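Local structure of VP1 (Polyomavirus HPyV7, 4PCH) at the interface of chains A and B. The protein forms the jelly-roll pentamers that build the polyomavirus capsid, the shell through which the virus attaches to host cells. Sequence-based numbering; all coordinates share one arbitrary frame. Chains: chain A/B, VP1.

All three contacts belong to the junction between two neighbouring subunits of the pentamer, seen here as the jelly-roll core of VP1, a piece of the full-length protein. Contacts 2 and 3 are neighbouring parts of one continuous patch, with C-alpha centres about 7 Å apart and A:Val26, A:Leu93 and B:Ala155 in common. Contact 1 is a separate patch, its C-alpha centre about 26 Å from that of contact 2 and 24 Å from that of contact 3. Strand 81-93 and the segment following it link the two regions in chain A, so the subunits are gripped at well-separated points, which should resist rocking between them.

Contact 1: the interface of chains A and B. Residues chain A 98-99, 110; chain B 47-50, 172, 235, 254.
B:Tyr47 holds its CG anti to the backbone N (chi1 -176°), which sends the phenol toward A:Met98 and A:Ala99, while A:Met98, with CG beside its own backbone N and bends at chi2 and chi3, curls its methyl back over that phenol. CE of A:Met98 thus lies 4.3 Å above the plane of the B:Tyr47 ring, over its centre, and A:Ala99 CA meets the ring edge in plane. Nearer its root, CG of A:Met98 lies 3.6 Å from CD of B:Glu172, the two side chains crossing almost perpendicularly. The phenol hydroxyl works both ways. It accepts the backbone N-H of A:Ala99, N to OH 2.9 Å. It donates to the carboxylate of B:Glu172 on the syn side, OH to OE1 2.5 Å. Water 1 also joins OE1 of B:Glu172 to the backbone N of A:Met98, so this acid both steadies the tyrosine and reaches the partner chain. Small A:Ala99 lets its backbone come close to the phenol. Beside this polar group, A:Leu110 crosses B:Met235 at about a right angle, CD1 resting 3.6 Å from SD; its other branch, CD2, meets CE of B:Met49 at 3.9 Å. The flexible thioethers can mould themselves around the branched leucine. In the fold, 3-10 helix 99-101 and strand 109-110 of chain A face the B:Tyr47 to B:Ser50 and B:Glu172 loops and strands 224-236 and 253-256 of chain B.

Contact 2: the interface of chains A and B. Residues chain A 24, 26, 93, 261; chain B 131, 155, 178-179.
A:Phe261 and B:Pro178 meet where extended backbone faces a loop: A:Phe261 lies in strand 259-270 at phi/psi -80/143°, whereas B:Pro178 and B:Thr179 have compact loop conformations. With CG anti to its backbone N, A:Phe261 presents one ring face to the proline. The proline lies antiparallel alongside the phenylalanine, its CB over the ring near the CG end, 3.7 Å from CG of A:Phe261. A flat aromatic face and a rigid proline ring make a natural pair. At the ring's edge lies the carboxyl carbon of A:Glu24, whose OE2 is bridged by water 2 to the carbonyl O of B:Pro178, the water lying 2.7 Å from that O. The methyl CG2 of B:Thr179 turns toward A:Val26, meeting CG2 there at 3.8 Å; this branch gives the threonine an apolar face to set against the valine. Farther along, A:Leu93 pushes CD2 into chain B, 3.5 Å from the tip CD1 of B:Ile131 and 3.7 Å from CB of B:Ala155; the small alanine admits the leucine branch. No direct polar bond joins the chains here. The patch therefore contributes mainly shape-matched apolar contact to pentamer cohesion, with a water-mediated link at its glutamate end.

Contact 3: the interface of chains A and B. Residues chain A 26, 28-29, 93, 258; chain B 154-156.
A loop of chain B, B:Val154 to B:Ser156, lies against chain A where strand 20-27 runs into the loop of A:Leu28 and A:Pro29 and where A:Tyr258 immediately precedes strand 259-270. The polar link is between backbones: the N-H of B:Ala155 is donated to the carbonyl O of A:Tyr258. Because main-chain atoms make this bond, it does not depend on the phenol of A:Tyr258. Around it, A:Leu28 is the main apolar contributor of chain A. With CG anti to its own carbonyl carbon (chi1 -54°), A:Leu28 directs both methyls at the chain B loop: CD2 lies 3.7 Å from the carbonyl carbon C of B:Ala155, and CD1 touches CB of B:Ser156 at 3.9 Å. A branched leucine can thus cover successive residues, while the short serine lets its backbone run close by. B:Val154 points CG1 at the pyrrolidine of A:Pro29, slanting across it and reaching CG at 3.5 Å; both are compact groups with little freedom to move, which probably suits a close contact between loops. A:Val26 and A:Leu93 carry the apolar surface on from the neighbouring patch. The bond from B:Ala155 N to A:Tyr258 O, 3.0 Å long, is nearly straight at the hydrogen (170°), but the donor sits 36° out of the carbonyl plane.

Contact 1: the interface of chains A and B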
ATOM      1  N   MET A  98       1.507 -10.334 -21.450  1.00 11.21           N
ATOM      2  CA  MET A  98       2.915 -10.219 -21.868  0.50 11.48           C
ATOM      3  C   MET A  98       2.969 -10.025 -23.381  1.00 12.44           C
ATOM      4  O   MET A  98       2.742  -8.919 -23.869  1.00 14.63           O
ATOM      5  CB  MET A  98       3.685 -11.454 -21.417  0.50 11.42           C
ATOM      6  CG  MET A  98       3.719 -11.671 -19.915  0.50 10.78           C
ATOM      7  SD  MET A  98       4.893 -10.597 -19.081  0.50  9.99           S
ATOM      8  CE  MET A  98       6.444 -11.355 -19.541  0.50 10.37           C
ATOM      9  N   ALA A  99       3.240 -11.091 -24.152  1.00 13.13           N
ATOM     10  CA  ALA A  99       3.245 -10.930 -25.634  1.00 16.26           C
ATOM     11  C   ALA A  99       1.921 -10.365 -26.137  1.00 17.57           C
ATOM     12  O   ALA A  99       1.901  -9.635 -27.129  1.00 19.27           O
ATOM     13  CB  ALA A  99       3.539 -12.236 -26.349  1.00 16.75           C
ATOM     14  N   LEU A 110       8.532  -5.189 -22.947  1.00 11.67           N
ATOM     15  CA  LEU A 110       7.088  -5.327 -23.127  1.00 12.77           C
ATOM     16  C   LEU A 110       6.361  -4.130 -22.537  1.00 14.01           C
ATOM     17  O   LEU A 110       6.812  -3.520 -21.539  1.00 14.90           O
ATOM     18  CB  LEU A 110       6.582  -6.607 -22.447  1.00 14.69           C
ATOM     19  CG  LEU A 110       7.146  -7.879 -23.000  1.00 14.14           C
ATOM     20  CD1 LEU A 110       6.644  -9.071 -22.212  1.00 15.91           C
ATOM     21  CD2 LEU A 110       6.849  -8.054 -24.491  1.00 15.20           C
TER
ATOM     22  N   TYR B  47      12.406 -13.643 -24.150  1.00 16.30           N
ATOM     23  CA  TYR B  47      10.956 -13.764 -24.316  1.00 15.71           C
ATOM     24  C   TYR B  47      10.513 -13.377 -25.735  1.00 17.30           C
ATOM     25  O   TYR B  47       9.521 -13.928 -26.253  1.00 18.85           O
ATOM     26  CB  TYR B  47      10.236 -12.933 -23.252  1.00 14.11           C
ATOM     27  CG  TYR B  47       8.754 -13.093 -23.301  1.00 14.11           C
ATOM     28  CD1 TYR B  47       8.108 -14.134 -22.628  1.00 14.75           C
ATOM     29  CD2 TYR B  47       7.973 -12.246 -24.066  1.00 15.77           C
ATOM     30  CE1 TYR B  47       6.743 -14.299 -22.697  1.00 15.71           C
ATOM     31  CE2 TYR B  47       6.608 -12.415 -24.145  1.00 15.88           C
ATOM     32  CZ  TYR B  47       5.987 -13.439 -23.450  1.00 14.81           C
ATOM     33  OH  TYR B  47       4.616 -13.583 -23.615  1.00 16.52           O
ATOM     34  N   THR B  48      11.302 -12.490 -26.354  1.00 16.59           N
ATOM     35  CA  THR B  48      11.063 -11.847 -27.652  1.00 16.47           C
ATOM     36  C   THR B  48       9.991 -10.752 -27.535  1.00 18.32           C
ATOM     37  O   THR B  48       9.169 -10.755 -26.610  1.00 17.27           O
ATOM     38  CB  THR B  48      10.630 -12.798 -28.798  1.00 21.35           C
ATOM     39  OG1 THR B  48       9.229 -13.099 -28.663  1.00 19.87           O
ATOM     40  CG2 THR B  48      11.462 -14.106 -28.828  1.00 21.33           C
ATOM     41  N   MET B  49      10.010  -9.832 -28.491  1.00 16.76           N
ATOM     42  CA  MET B  49       8.951  -8.834 -28.655  1.00 17.94           C
ATOM     43  C   MET B  49       7.898  -9.288 -29.676  1.00 19.44           C
ATOM     44  O   MET B  49       7.164  -8.468 -30.224  1.00 20.14           O
ATOM     45  CB  MET B  49       9.564  -7.493 -29.073  1.00 19.25           C
ATOM     46  CG  MET B  49      10.592  -6.928 -28.092  1.00 20.39           C
ATOM     47  SD  MET B  49       9.950  -6.543 -26.460  1.00 19.23           S
ATOM     48  CE  MET B  49      10.602  -7.864 -25.446  1.00 18.35           C
ATOM     49  N   SER B  50       7.789 -10.603 -29.902  1.00 19.37           N
ATOM     50  CA  SER B  50       6.942 -11.167 -30.968  1.00 18.98           C
ATOM     51  C   SER B  50       5.507 -11.437 -30.476  1.00 18.43           C
ATOM     52  O   SER B  50       5.209 -11.283 -29.300  1.00 20.34           O
ATOM     53  CB  SER B  50       7.556 -12.483 -31.483  1.00 20.35           C
ATOM     54  OG  SER B  50       7.303 -13.555 -30.550  1.00 21.64           O
ATOM     55  N   GLU B 172       0.286 -17.256 -18.670  1.00 12.10           N
ATOM     56  CA  GLU B 172      -0.351 -16.242 -19.497  1.00 11.93           C
ATOM     57  C   GLU B 172      -1.680 -16.693 -20.128  1.00 12.16           C
ATOM     58  O   GLU B 172      -2.433 -15.845 -20.607  1.00 13.01           O
ATOM     59  CB  GLU B 172       0.584 -15.809 -20.607  1.00 13.22           C
ATOM     60  CG  GLU B 172       1.763 -15.020 -20.118  1.00 12.80           C
ATOM     61  CD  GLU B 172       2.883 -14.994 -21.134  1.00 13.35           C
ATOM     62  OE1 GLU B 172       2.674 -14.435 -22.219  1.00 17.01           O
ATOM     63  OE2 GLU B 172       3.955 -15.515 -20.818  1.00 15.50           O
ATOM     64  N   MET B 235      10.678  -8.837 -15.555  1.00 10.31           N
ATOM     65  CA  MET B 235      11.666  -9.124 -16.602  1.00  9.81           C
ATOM     66  C   MET B 235      13.050  -8.548 -16.250  1.00 10.88           C
ATOM     67  O   MET B 235      13.196  -7.678 -15.364  1.00 10.42           O
ATOM     68  CB  MET B 235      11.172  -8.626 -17.959  1.00 13.61           C
ATOM     69  CG  MET B 235       9.980  -9.431 -18.498  1.00 16.13           C
ATOM     70  SD  MET B 235       9.580  -8.854 -20.174  1.00 20.22           S
ATOM     71  CE  MET B 235      10.351 -10.212 -21.077  1.00 17.75           C
ATOM     72  N   VAL B 254      12.201 -13.323 -18.867  1.00 11.18           N
ATOM     73  CA  VAL B 254      11.387 -13.429 -17.649  1.00 10.03           C
ATOM     74  C   VAL B 254      12.217 -13.862 -16.449  1.00 12.08           C
ATOM     75  O   VAL B 254      12.990 -14.833 -16.518  1.00 12.44           O
ATOM     76  CB  VAL B 254      10.204 -14.393 -17.864  1.00 11.53           C
ATOM     77  CG1 VAL B 254       9.460 -14.611 -16.569  1.00 11.82           C
ATOM     78  CG2 VAL B 254       9.309 -13.857 -18.956  1.00 11.95           C
TER
HETATM   79  O   HOH W   1       0.574 -12.597 -23.008  1.00 13.87           O

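Contact 2: the interface of chains A and B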
ATOM      1  N   GLU A  24     -24.180 -19.683  -8.376  1.00 25.17           N
ATOM      2  CA  GLU A  24     -22.951 -19.145  -8.953  1.00 23.68           C
ATOM      3  C   GLU A  24     -23.255 -18.570 -10.318  1.00 23.00           C
ATOM      4  O   GLU A  24     -24.137 -19.058 -11.020  1.00 25.16           O
ATOM      5  CB  GLU A  24     -21.906 -20.260  -9.147  1.00 25.18           C
ATOM      6  CG  GLU A  24     -21.350 -20.806  -7.844  1.00 29.07           C
ATOM      7  CD  GLU A  24     -20.296 -21.869  -8.017  1.00 28.02           C
ATOM      8  OE1 GLU A  24     -19.807 -22.097  -9.155  1.00 27.33           O
ATOM      9  OE2 GLU A  24     -19.972 -22.479  -6.987  1.00 37.01           O
ATOM     10  N   VAL A  26     -20.814 -16.430 -13.640  1.00 19.64           N
ATOM     11  CA  VAL A  26     -19.700 -15.643 -14.094  1.00 19.13           C
ATOM     12  C   VAL A  26     -20.231 -14.584 -15.053  1.00 19.81           C
ATOM     13  O   VAL A  26     -20.742 -14.923 -16.118  1.00 20.55           O
ATOM     14  CB  VAL A  26     -18.626 -16.486 -14.807  1.00 20.43           C
ATOM     15  CG1 VAL A  26     -17.451 -15.604 -15.197  1.00 20.10           C
ATOM     16  CG2 VAL A  26     -18.175 -17.630 -13.918  1.00 23.94           C
ATOM     17  N   LEU A  93     -11.409 -12.826 -12.837  1.00 13.70           N
ATOM     18  CA  LEU A  93     -10.602 -13.771 -13.595  1.00 14.01           C
ATOM     19  C   LEU A  93      -9.689 -12.976 -14.525  1.00 15.62           C
ATOM     20  O   LEU A  93     -10.169 -12.162 -15.363  1.00 13.77           O
ATOM     21  CB  LEU A  93     -11.454 -14.730 -14.422  1.00 16.30           C
ATOM     22  CG  LEU A  93     -12.239 -15.763 -13.614  1.00 19.14           C
ATOM     23  CD1 LEU A  93     -13.588 -15.212 -13.211  1.00 25.43           C
ATOM     24  CD2 LEU A  93     -12.418 -17.043 -14.406  1.00 27.68           C
ATOM     25  N   PHE A 261     -16.604 -13.759 -11.273  1.00 15.44           N
ATOM     26  CA  PHE A 261     -17.321 -14.829 -10.616  1.00 15.33           C
ATOM     27  C   PHE A 261     -18.080 -14.273  -9.412  1.00 15.05           C
ATOM     28  O   PHE A 261     -17.541 -13.436  -8.696  1.00 15.38           O
ATOM     29  CB  PHE A 261     -16.319 -15.877 -10.127  1.00 14.30           C
ATOM     30  CG  PHE A 261     -16.928 -16.987  -9.283  1.00 15.68           C
ATOM     31  CD1 PHE A 261     -17.584 -18.052  -9.867  1.00 16.08           C
ATOM     32  CD2 PHE A 261     -16.805 -16.962  -7.909  1.00 16.77           C
ATOM     33  CE1 PHE A 261     -18.132 -19.055  -9.100  1.00 18.17           C
ATOM     34  CE2 PHE A 261     -17.335 -17.956  -7.132  1.00 16.72           C
ATOM     35  CZ  PHE A 261     -17.998 -19.016  -7.727  1.00 17.61           C
TER
ATOM     36  N   ILE B 131      -9.115 -22.510 -16.406  1.00 13.31           N
ATOM     37  CA  ILE B 131      -9.838 -22.115 -17.592  1.00 13.80           C
ATOM     38  C   ILE B 131      -8.827 -21.587 -18.616  1.00 13.55           C
ATOM     39  O   ILE B 131      -7.917 -20.805 -18.275  1.00 15.37           O
ATOM     40  CB  ILE B 131     -10.883 -21.023 -17.299  1.00 14.80           C
ATOM     41  CG1 ILE B 131     -11.799 -21.412 -16.144  1.00 17.04           C
ATOM     42  CG2 ILE B 131     -11.701 -20.736 -18.551  1.00 15.02           C
ATOM     43  CD1 ILE B 131     -12.732 -20.301 -15.746  1.00 16.89           C
ATOM     44  N   ALA B 155     -14.368 -15.954 -19.959  1.00 17.00           N
ATOM     45  CA  ALA B 155     -14.567 -17.122 -19.110  1.00 17.36           C
ATOM     46  C   ALA B 155     -15.994 -17.619 -19.145  1.00 19.57           C
ATOM     47  O   ALA B 155     -16.655 -17.796 -18.094  1.00 20.44           O
ATOM     48  CB  ALA B 155     -14.121 -16.784 -17.695  1.00 18.30           C
ATOM     49  N   PRO B 178     -12.761 -20.584 -10.633  1.00 14.88           N
ATOM     50  CA  PRO B 178     -13.537 -20.410  -9.423  1.00 17.06           C
ATOM     51  C   PRO B 178     -14.872 -21.177  -9.426  1.00 16.56           C
ATOM     52  O   PRO B 178     -15.486 -21.304  -8.401  1.00 18.09           O
ATOM     53  CB  PRO B 178     -13.768 -18.880  -9.386  1.00 20.27           C
ATOM     54  CG  PRO B 178     -13.820 -18.496 -10.823  1.00 19.96           C
ATOM     55  CD  PRO B 178     -12.809 -19.377 -11.485  1.00 16.96           C
ATOM     56  N   THR B 179     -15.294 -21.701 -10.580  1.00 15.63           N
ATOM     57  CA  THR B 179     -16.490 -22.529 -10.656  1.00 17.05           C
ATOM     58  C   THR B 179     -16.217 -24.001 -10.280  1.00 15.65           C
ATOM     59  O   THR B 179     -17.160 -24.782 -10.162  1.00 18.18           O
ATOM     60  CB  THR B 179     -17.174 -22.472 -12.042  1.00 18.44           C
ATOM     61  OG1 THR B 179     -16.419 -23.212 -13.022  1.00 17.85           O
ATOM     62  CG2 THR B 179     -17.362 -21.031 -12.499  1.00 19.76           C
TER
HETATM   63  O   HOH W   2     -16.987 -23.135  -7.054  1.00 31.23           O

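Contact 3: the interface of chains A and B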
ATOM      1  N   VAL A  26     -20.814 -16.430 -13.640  1.00 19.64           N
ATOM      2  CA  VAL A  26     -19.700 -15.643 -14.094  1.00 19.13           C
ATOM      3  C   VAL A  26     -20.231 -14.584 -15.053  1.00 19.81           C
ATOM      4  O   VAL A  26     -20.742 -14.923 -16.118  1.00 20.55           O
ATOM      5  CB  VAL A  26     -18.626 -16.486 -14.807  1.00 20.43           C
ATOM      6  CG1 VAL A  26     -17.451 -15.604 -15.197  1.00 20.10           C
ATOM      7  CG2 VAL A  26     -18.175 -17.630 -13.918  1.00 23.94           C
ATOM      8  N   LEU A  28     -19.722 -11.860 -17.826  1.00 18.47           N
ATOM      9  CA  LEU A  28     -18.715 -11.641 -18.858  1.00 19.60           C
ATOM     10  C   LEU A  28     -18.624 -10.169 -19.234  1.00 18.49           C
ATOM     11  O   LEU A  28     -19.641  -9.451 -19.197  1.00 18.49           O
ATOM     12  CB  LEU A  28     -19.055 -12.479 -20.089  1.00 18.79           C
ATOM     13  CG  LEU A  28     -19.253 -13.984 -19.854  1.00 19.49           C
ATOM     14  CD1 LEU A  28     -19.611 -14.698 -21.145  1.00 21.25           C
ATOM     15  CD2 LEU A  28     -18.015 -14.559 -19.188  1.00 20.63           C
ATOM     16  N   PRO A  29     -17.419  -9.715 -19.617  1.00 16.21           N
ATOM     17  CA  PRO A  29     -17.253  -8.308 -19.961  1.00 15.88           C
ATOM     18  C   PRO A  29     -18.134  -7.913 -21.152  1.00 16.78           C
ATOM     19  O   PRO A  29     -18.332  -8.710 -22.051  1.00 18.21           O
ATOM     20  CB  PRO A  29     -15.787  -8.206 -20.308  1.00 15.21           C
ATOM     21  CG  PRO A  29     -15.382  -9.596 -20.731  1.00 14.82           C
ATOM     22  CD  PRO A  29     -16.162 -10.477 -19.795  1.00 15.99           C
ATOM     23  N   LEU A  93     -11.409 -12.826 -12.837  1.00 13.70           N
ATOM     24  CA  LEU A  93     -10.602 -13.771 -13.595  1.00 14.01           C
ATOM     25  C   LEU A  93      -9.689 -12.976 -14.525  1.00 15.62           C
ATOM     26  O   LEU A  93     -10.169 -12.162 -15.363  1.00 13.77           O
ATOM     27  CB  LEU A  93     -11.454 -14.730 -14.422  1.00 16.30           C
ATOM     28  CG  LEU A  93     -12.239 -15.763 -13.614  1.00 19.14           C
ATOM     29  CD1 LEU A  93     -13.588 -15.212 -13.211  1.00 25.43           C
ATOM     30  CD2 LEU A  93     -12.418 -17.043 -14.406  1.00 27.68           C
ATOM     31  N   TYR A 258     -11.524 -11.087 -17.694  1.00 13.16           N
ATOM     32  CA  TYR A 258     -12.081 -12.174 -18.479  1.00 13.44           C
ATOM     33  C   TYR A 258     -13.484 -12.558 -18.024  1.00 14.87           C
ATOM     34  O   TYR A 258     -14.238 -13.221 -18.740  1.00 14.54           O
ATOM     35  CB  TYR A 258     -11.200 -13.387 -18.323  1.00 13.71           C
ATOM     36  CG  TYR A 258      -9.777 -13.286 -18.867  1.00 14.03           C
ATOM     37  CD1 TYR A 258      -9.419 -12.363 -19.852  1.00 12.88           C
ATOM     38  CD2 TYR A 258      -8.794 -14.167 -18.426  1.00 13.54           C
ATOM     39  CE1 TYR A 258      -8.138 -12.331 -20.365  1.00 12.86           C
ATOM     40  CE2 TYR A 258      -7.518 -14.151 -18.963  1.00 13.65           C
ATOM     41  CZ  TYR A 258      -7.202 -13.238 -19.943  1.00 13.32           C
ATOM     42  OH  TYR A 258      -5.927 -13.243 -20.481  1.00 13.67           O
TER
ATOM     43  N   VAL B 154     -13.064 -14.904 -23.123  1.00 17.04           N
ATOM     44  CA  VAL B 154     -13.871 -14.693 -21.922  1.00 17.75           C
ATOM     45  C   VAL B 154     -14.104 -16.032 -21.249  1.00 18.49           C
ATOM     46  O   VAL B 154     -14.136 -17.088 -21.908  1.00 16.99           O
ATOM     47  CB  VAL B 154     -15.224 -14.024 -22.207  1.00 19.10           C
ATOM     48  CG1 VAL B 154     -15.001 -12.569 -22.631  1.00 19.74           C
ATOM     49  CG2 VAL B 154     -16.015 -14.769 -23.255  1.00 20.86           C
ATOM     50  N   ALA B 155     -14.368 -15.954 -19.959  1.00 17.00           N
ATOM     51  CA  ALA B 155     -14.567 -17.122 -19.110  1.00 17.36           C
ATOM     52  C   ALA B 155     -15.994 -17.619 -19.145  1.00 19.57           C
ATOM     53  O   ALA B 155     -16.655 -17.796 -18.094  1.00 20.44           O
ATOM     54  CB  ALA B 155     -14.121 -16.784 -17.695  1.00 18.30           C
ATOM     55  N   SER B 156     -16.460 -17.897 -20.363  1.00 18.96           N
ATOM     56  CA  SER B 156     -17.789 -18.392 -20.619  1.00 21.10           C
ATOM     57  C   SER B 156     -17.912 -19.873 -20.259  1.00 22.35           C
ATOM     58  O   SER B 156     -16.916 -20.540 -19.978  1.00 21.51           O
ATOM     59  CB  SER B 156     -18.134 -18.232 -22.093  1.00 23.21           C
ATOM     60  OG  SER B 156     -17.296 -19.056 -22.866  1.00 25.88           O
TER